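Local coordinates for protein Polyphosphate:AMP phosphotransferase (Meiothermus ruber H328, PDB 5O6M) that uses inorganic polyphosphate as a phosphate donor to convert AMP to ADP and ADP to ATP, at residues Lys2-Gln7 with Asp21-Glu26; Phe17-Thr22 with Phe167-Lys172. The protein carries 1 engineered substitution. One frame throughout, in Å; residues are numbered along the deposited sequence.

Contact 1: Lys2-Gln7 with Asp21-Glu26; sequences KKYRVQ and DTSAFE
Lys3 and Tyr4 both reach across to Asp21, and Lys3 also to Ser23, a compact example of two neighbouring side chains converging on one carboxylate. The lysine can be followed outward. From CB, chi1 of 51° sets CG between the backbone N and the carbonyl carbon, and CG lies 3.7 Å above the plane of the Tyr4 ring, displaced toward its rim. After an extended CD, the chain bends at chi3 (-66°), which carries CE to 4.0 Å from both Asp21 OD2 and Ser23 OG. At the tip, NZ donates to Ser23 OG at 2.7 Å and makes a longer, weak salt bridge with Asp21 OD2 at 3.4 Å. Tyr4 meets the same carboxylate tip to tip: its OH donates to OD2 of Asp21 at 2.8 Å, approaching from above the carboxylate plane, 52° out of it. Ala24 CB sits in the plane of the tyrosine ring, 3.7 Å from Tyr4 CE2. The other carboxylate oxygen, OD1, is taken up within its own segment by Ser23, through N and through OG, the latter on the syn lone pair. An alanine in place of Asp21 would probably leave the Tyr4 hydroxyl without this acceptor, Lys3 without its nearby counter-charge and the Ser23 amide without its side-chain partner. Tyr234 of helix 232-249 also hydrogen-bonds to the Tyr4 hydroxyl and to the Ala24 amide, so that one hydroxyl bridges the two segments. The Asp21 OD1 to Ser23 N bond defines an Asx turn, which runs into the type I beta turn Thr22-Phe25 on the approach to helix 29-53.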
loop_
_atom_site.group_PDB
_atom_site.type_symbol
_atom_site.label_atom_id
_atom_site.label_comp_id
_atom_site.label_asym_id
_atom_site.label_seq_id
_atom_site.Cartn_x
_atom_site.Cartn_y
_atom_site.Cartn_z
ATOM N N LYS D 2 8.451 -18.194 -33.171
ATOM C CA LYS D 2 9.870 -17.865 -33.152
ATOM C C LYS D 2 10.178 -16.534 -33.815
ATOM O O LYS D 2 11.157 -15.883 -33.441
ATOM C CB LYS D 2 10.696 -18.962 -33.855
ATOM C CG LYS D 2 10.727 -20.307 -33.140
ATOM C CD LYS D 2 11.078 -20.154 -31.668
ATOM C CE LYS D 2 11.103 -21.500 -30.963
ATOM N NZ LYS D 2 11.366 -21.337 -29.506
ATOM N N LYS D 3 9.356 -16.111 -34.772
ATOM C CA LYS D 3 9.604 -14.944 -35.605
ATOM C C LYS D 3 9.111 -13.640 -34.998
ATOM O O LYS D 3 9.424 -12.572 -35.535
ATOM C CB LYS D 3 8.928 -15.131 -36.961
ATOM C CG LYS D 3 7.465 -15.521 -36.834
ATOM C CD LYS D 3 6.803 -15.619 -38.190
ATOM C CE LYS D 3 6.763 -14.243 -38.835
ATOM N NZ LYS D 3 6.004 -14.233 -40.111
ATOM N N TYR D 4 8.341 -13.690 -33.914
ATOM C CA TYR D 4 7.809 -12.479 -33.307
ATOM C C TYR D 4 8.604 -12.020 -32.091
ATOM O O TYR D 4 8.329 -10.938 -31.565
ATOM C CB TYR D 4 6.340 -12.691 -32.922
ATOM C CG TYR D 4 5.451 -12.969 -34.115
ATOM C CD1 TYR D 4 5.166 -11.972 -35.042
ATOM C CD2 TYR D 4 4.914 -14.233 -34.326
ATOM C CE1 TYR D 4 4.357 -12.224 -36.138
ATOM C CE2 TYR D 4 4.105 -14.495 -35.419
ATOM C CZ TYR D 4 3.829 -13.487 -36.320
ATOM O OH TYR D 4 3.026 -13.747 -37.409
ATOM N N ARG D 5 9.583 -12.805 -31.646
ATOM C CA ARG D 5 10.410 -12.447 -30.500
ATOM C C ARG D 5 11.515 -11.502 -30.959
ATOM O O ARG D 5 12.473 -11.923 -31.615
ATOM C CB ARG D 5 10.988 -13.706 -29.858
ATOM C CG ARG D 5 11.654 -13.469 -28.516
ATOM C CD ARG D 5 12.058 -14.776 -27.838
ATOM N NE ARG D 5 13.186 -15.430 -28.499
ATOM C CZ ARG D 5 13.108 -16.584 -29.154
ATOM N NH1 ARG D 5 11.952 -17.230 -29.235
ATOM N NH2 ARG D 5 14.192 -17.099 -29.723
ATOM N N VAL D 6 11.381 -10.217 -30.624
ATOM C CA VAL D 6 12.405 -9.236 -30.972
ATOM C C VAL D 6 13.742 -9.690 -30.403
ATOM O O VAL D 6 13.926 -9.757 -29.180
ATOM C CB VAL D 6 12.018 -7.843 -30.460
ATOM C CG1 VAL D 6 13.136 -6.840 -30.735
ATOM C CG2 VAL D 6 10.717 -7.385 -31.108
ATOM N N GLN D 7 14.694 -9.978 -31.289
ATOM C CA GLN D 7 15.987 -10.473 -30.853
ATOM C C GLN D 7 16.744 -9.389 -30.089
ATOM O O GLN D 7 16.591 -8.197 -30.366
ATOM C CB GLN D 7 16.819 -10.929 -32.048
ATOM C CG GLN D 7 16.204 -12.082 -32.826
ATOM C CD GLN D 7 16.061 -13.334 -31.985
ATOM O OE1 GLN D 7 16.747 -13.497 -30.975
ATOM N NE2 GLN D 7 15.167 -14.226 -32.397
ATOM N N ASP D 21 0.062 -9.130 -40.965
ATOM C CA ASP D 21 0.656 -10.457 -41.035
ATOM C C ASP D 21 -0.178 -11.473 -40.263
ATOM O O ASP D 21 -0.527 -11.258 -39.099
ATOM C CB ASP D 21 2.079 -10.414 -40.478
ATOM C CG ASP D 21 2.717 -11.787 -40.392
ATOM O OD1 ASP D 21 2.365 -12.665 -41.210
ATOM O OD2 ASP D 21 3.568 -11.989 -39.497
ATOM N N THR D 22 -0.493 -12.592 -40.926
ATOM C CA THR D 22 -1.131 -13.737 -40.285
ATOM C C THR D 22 -0.411 -15.033 -40.637
ATOM O O THR D 22 -0.985 -16.117 -40.488
ATOM C CB THR D 22 -2.607 -13.841 -40.676
ATOM O OG1 THR D 22 -2.714 -14.008 -42.096
ATOM C CG2 THR D 22 -3.358 -12.586 -40.258
ATOM N N SER D 23 0.840 -14.935 -41.088
ATOM C CA SER D 23 1.556 -16.069 -41.659
ATOM C C SER D 23 1.827 -17.184 -40.658
ATOM O O SER D 23 2.191 -18.287 -41.078
ATOM C CB SER D 23 2.876 -15.587 -42.266
ATOM O OG SER D 23 3.641 -14.867 -41.313
ATOM N N ALA D 24 1.660 -16.934 -39.358
ATOM C CA ALA D 24 1.946 -17.962 -38.364
ATOM C C ALA D 24 0.812 -18.965 -38.209
ATOM O O ALA D 24 1.035 -20.048 -37.657
ATOM C CB ALA D 24 2.255 -17.322 -37.008
ATOM N N PHE D 25 -0.395 -18.632 -38.662
ATOM C CA PHE D 25 -1.543 -19.525 -38.573
ATOM C C PHE D 25 -2.030 -19.895 -39.969
ATOM O O PHE D 25 -2.322 -19.012 -40.785
ATOM C CB PHE D 25 -2.687 -18.903 -37.765
ATOM C CG PHE D 25 -3.846 -19.838 -37.561
ATOM C CD1 PHE D 25 -3.760 -20.878 -36.648
ATOM C CD2 PHE D 25 -5.011 -19.693 -38.295
ATOM C CE1 PHE D 25 -4.819 -21.750 -36.466
ATOM C CE2 PHE D 25 -6.073 -20.560 -38.115
ATOM C CZ PHE D 25 -5.977 -21.589 -37.198
ATOM N N GLU D 26 -2.112 -21.200 -40.235
ATOM C CA GLU D 26 -2.546 -21.740 -41.527
ATOM C C GLU D 26 -4.063 -21.876 -41.546
ATOM O O GLU D 26 -4.623 -22.908 -41.170
ATOM C CB GLU D 26 -1.883 -23.080 -41.814
ATOM C CG GLU D 26 -0.388 -23.029 -42.018
ATOM C CD GLU D 26 0.143 -24.331 -42.582
ATOM O OE1 GLU D 26 -0.673 -25.239 -42.843
ATOM O OE2 GLU D 26 1.371 -24.443 -42.776
#

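Contact 2: Phe17-Thr22 with Phe167-Lys172; sequences FDPDDT and FLHISK
Pro19 packs against His169 at the C-terminal end of strand 161-169, the point in this P-loop-type alpha/beta fold where a parallel strand gives way to the next helix. The proline belongs to a type I beta turn, Asp18-Asp21, closed by the backbone bond from Asp21 N to Asp18 O, and it holds the second position, where its fixed ring accommodates the required phi. The main meeting is a CH-pi contact. Pro19 CG stands over one face of the imidazole, 4.1 Å from the ring centroid and 26° off the normal, with the NE2-CD2 side of His169 beneath it. The proline and histidine side chains lie at a slant to each other. CG of His169 is anti to the backbone N (chi1 -173°), beside the carbonyl carbon, and the further turn about chi2 sets the ring face under Pro19 CG. The edge of the imidazole meets a polar group instead: the carbonyl oxygen of Phe17 lies in the ring plane, 3.7 Å from His169 NE2, too long to count as a hydrogen bond. Pro19 CB turns to the backbone, 3.6 Å from His169 O, and CG also reaches Ser171 CB at 4.1 Å. No hydrogen bond spans the two segments directly, so their fit depends on shape and van der Waals contact. Asn230, in the loop after strand 224-228, supplies an indirect polar link, accepting from Ser171 N and giving a weak hydrogen bond to Asp20 OD1. Ser171 OG caps the amide of Glu174 as N-cap of helix 172-183, while strand 161-169 pairs through Phe167 and His169 with strand 224-228, and Gln207 of helix 203-217 touches the histidine.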
loop_
_atom_site.group_PDB
_atom_site.type_symbol
_atom_site.label_atom_id
_atom_site.label_comp_id
_atom_site.label_asym_id
_atom_site.label_seq_id
_atom_site.Cartn_x
_atom_site.Cartn_y
_atom_site.Cartn_z
ATOM N N PHE D 17 7.813 -5.197 -39.698
ATOM C CA PHE D 17 6.719 -5.992 -39.157
ATOM C C PHE D 17 5.412 -5.454 -39.716
ATOM O O PHE D 17 5.154 -4.247 -39.645
ATOM C CB PHE D 17 6.702 -5.969 -37.623
ATOM C CG PHE D 17 7.864 -6.685 -36.990
ATOM C CD1 PHE D 17 9.092 -6.057 -36.844
ATOM C CD2 PHE D 17 7.727 -7.994 -36.546
ATOM C CE1 PHE D 17 10.160 -6.720 -36.262
ATOM C CE2 PHE D 17 8.793 -8.662 -35.963
ATOM C CZ PHE D 17 10.011 -8.026 -35.821
ATOM N N ASP D 18 4.597 -6.347 -40.278
ATOM C CA ASP D 18 3.378 -5.959 -40.976
ATOM C C ASP D 18 2.171 -6.134 -40.070
ATOM O O ASP D 18 1.911 -7.258 -39.612
ATOM C CB ASP D 18 3.210 -6.795 -42.239
ATOM C CG ASP D 18 2.037 -6.345 -43.087
ATOM O OD1 ASP D 18 1.836 -5.120 -43.238
ATOM O OD2 ASP D 18 1.313 -7.226 -43.598
ATOM N N PRO D 19 1.410 -5.073 -39.787
ATOM C CA PRO D 19 0.235 -5.224 -38.911
ATOM C C PRO D 19 -0.785 -6.234 -39.412
ATOM O O PRO D 19 -1.578 -6.738 -38.606
ATOM C CB PRO D 19 -0.359 -3.808 -38.874
ATOM C CG PRO D 19 0.792 -2.904 -39.200
ATOM C CD PRO D 19 1.631 -3.671 -40.182
ATOM N N ASP D 20 -0.793 -6.551 -40.705
ATOM C CA ASP D 20 -1.740 -7.502 -41.273
ATOM C C ASP D 20 -1.173 -8.907 -41.405
ATOM O O ASP D 20 -1.864 -9.794 -41.916
ATOM C CB ASP D 20 -2.231 -7.004 -42.633
ATOM C CG ASP D 20 -3.280 -5.920 -42.505
ATOM O OD1 ASP D 20 -4.264 -6.136 -41.764
ATOM O OD2 ASP D 20 -3.114 -4.848 -43.124
ATOM N N ASP D 21 0.062 -9.130 -40.965
ATOM C CA ASP D 21 0.656 -10.457 -41.035
ATOM C C ASP D 21 -0.178 -11.473 -40.263
ATOM O O ASP D 21 -0.527 -11.258 -39.099
ATOM C CB ASP D 21 2.079 -10.414 -40.478
ATOM C CG ASP D 21 2.717 -11.787 -40.392
ATOM O OD1 ASP D 21 2.365 -12.665 -41.210
ATOM O OD2 ASP D 21 3.568 -11.989 -39.497
ATOM N N THR D 22 -0.493 -12.592 -40.926
ATOM C CA THR D 22 -1.131 -13.737 -40.285
ATOM C C THR D 22 -0.411 -15.033 -40.637
ATOM O O THR D 22 -0.985 -16.117 -40.488
ATOM C CB THR D 22 -2.607 -13.841 -40.676
ATOM O OG1 THR D 22 -2.714 -14.008 -42.096
ATOM C CG2 THR D 22 -3.358 -12.586 -40.258
ATOM N N PHE D 167 3.719 -6.015 -27.665
ATOM C CA PHE D 167 3.311 -4.810 -28.374
ATOM C C PHE D 167 2.272 -5.222 -29.412
ATOM O O PHE D 167 2.593 -5.940 -30.364
ATOM C CB PHE D 167 4.508 -4.118 -29.021
ATOM C CG PHE D 167 4.150 -2.869 -29.779
ATOM C CD1 PHE D 167 3.563 -1.795 -29.131
ATOM C CD2 PHE D 167 4.392 -2.771 -31.141
ATOM C CE1 PHE D 167 3.231 -0.641 -29.824
ATOM C CE2 PHE D 167 4.059 -1.622 -31.840
ATOM C CZ PHE D 167 3.479 -0.556 -31.180
ATOM N N LEU D 168 1.024 -4.805 -29.213
ATOM C CA LEU D 168 -0.029 -5.059 -30.195
ATOM C C LEU D 168 0.064 -3.992 -31.282
ATOM O O LEU D 168 -0.185 -2.809 -31.026
ATOM C CB LEU D 168 -1.407 -5.076 -29.542
ATOM C CG LEU D 168 -1.550 -5.922 -28.275
ATOM C CD1 LEU D 168 -2.960 -5.804 -27.704
ATOM C CD2 LEU D 168 -1.174 -7.371 -28.523
ATOM N N HIS D 169 0.403 -4.416 -32.500
ATOM C CA HIS D 169 0.856 -3.520 -33.560
ATOM C C HIS D 169 -0.266 -3.316 -34.575
ATOM O O HIS D 169 -0.611 -4.235 -35.327
ATOM C CB HIS D 169 2.100 -4.091 -34.234
ATOM C CG HIS D 169 2.730 -3.170 -35.230
ATOM N ND1 HIS D 169 2.739 -1.799 -35.074
ATOM C CD2 HIS D 169 3.376 -3.421 -36.393
ATOM C CE1 HIS D 169 3.367 -1.247 -36.098
ATOM N NE2 HIS D 169 3.761 -2.209 -36.913
ATOM N N ILE D 170 -0.849 -2.120 -34.584
ATOM C CA ILE D 170 -1.864 -1.763 -35.562
ATOM C C ILE D 170 -1.314 -0.659 -36.458
ATOM O O ILE D 170 -0.358 0.047 -36.118
ATOM C CB ILE D 170 -3.192 -1.321 -34.910
ATOM C CG1 ILE D 170 -2.986 -0.051 -34.082
ATOM C CG2 ILE D 170 -3.778 -2.446 -34.061
ATOM C CD1 ILE D 170 -4.277 0.657 -33.720
ATOM N N SER D 171 -1.938 -0.516 -37.622
ATOM C CA SER D 171 -1.573 0.507 -38.588
ATOM C C SER D 171 -2.270 1.828 -38.276
ATOM O O SER D 171 -3.237 1.887 -37.511
ATOM C CB SER D 171 -1.939 0.048 -39.996
ATOM O OG SER D 171 -3.343 -0.099 -40.102
ATOM N N LYS D 172 -1.775 2.900 -38.903
ATOM C CA LYS D 172 -2.363 4.217 -38.676
ATOM C C LYS D 172 -3.801 4.270 -39.173
ATOM O O LYS D 172 -4.669 4.868 -38.526
ATOM C CB LYS D 172 -1.528 5.298 -39.360
ATOM C CG LYS D 172 -2.004 6.705 -39.056
ATOM C CD LYS D 172 -1.113 7.761 -39.689
ATOM C CE LYS D 172 -1.631 9.161 -39.379
ATOM N NZ LYS D 172 -0.654 10.228 -39.748
#

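The two contacts illustrate how one N-terminal loop can serve successive parts of a fold before its first helix begins. They share Asp21 and Thr22, their centres lie 11 Å apart, and they touch directly where Lys3 O packs 4.0 Å from Phe17 CE2. Contact 1 ties the chain's start back to the later part of the loop at the surface; contact 2 lays the preceding turn over the end of strand 161-169. Strand 224-228 is common ground, since Val226 touches both Val6 and His169. Contact 2 lies nearby but does not line the nucleotide pocket: the side chain of Ile170, whose CB points away from the loop, is about 11 Å from the bound ATP.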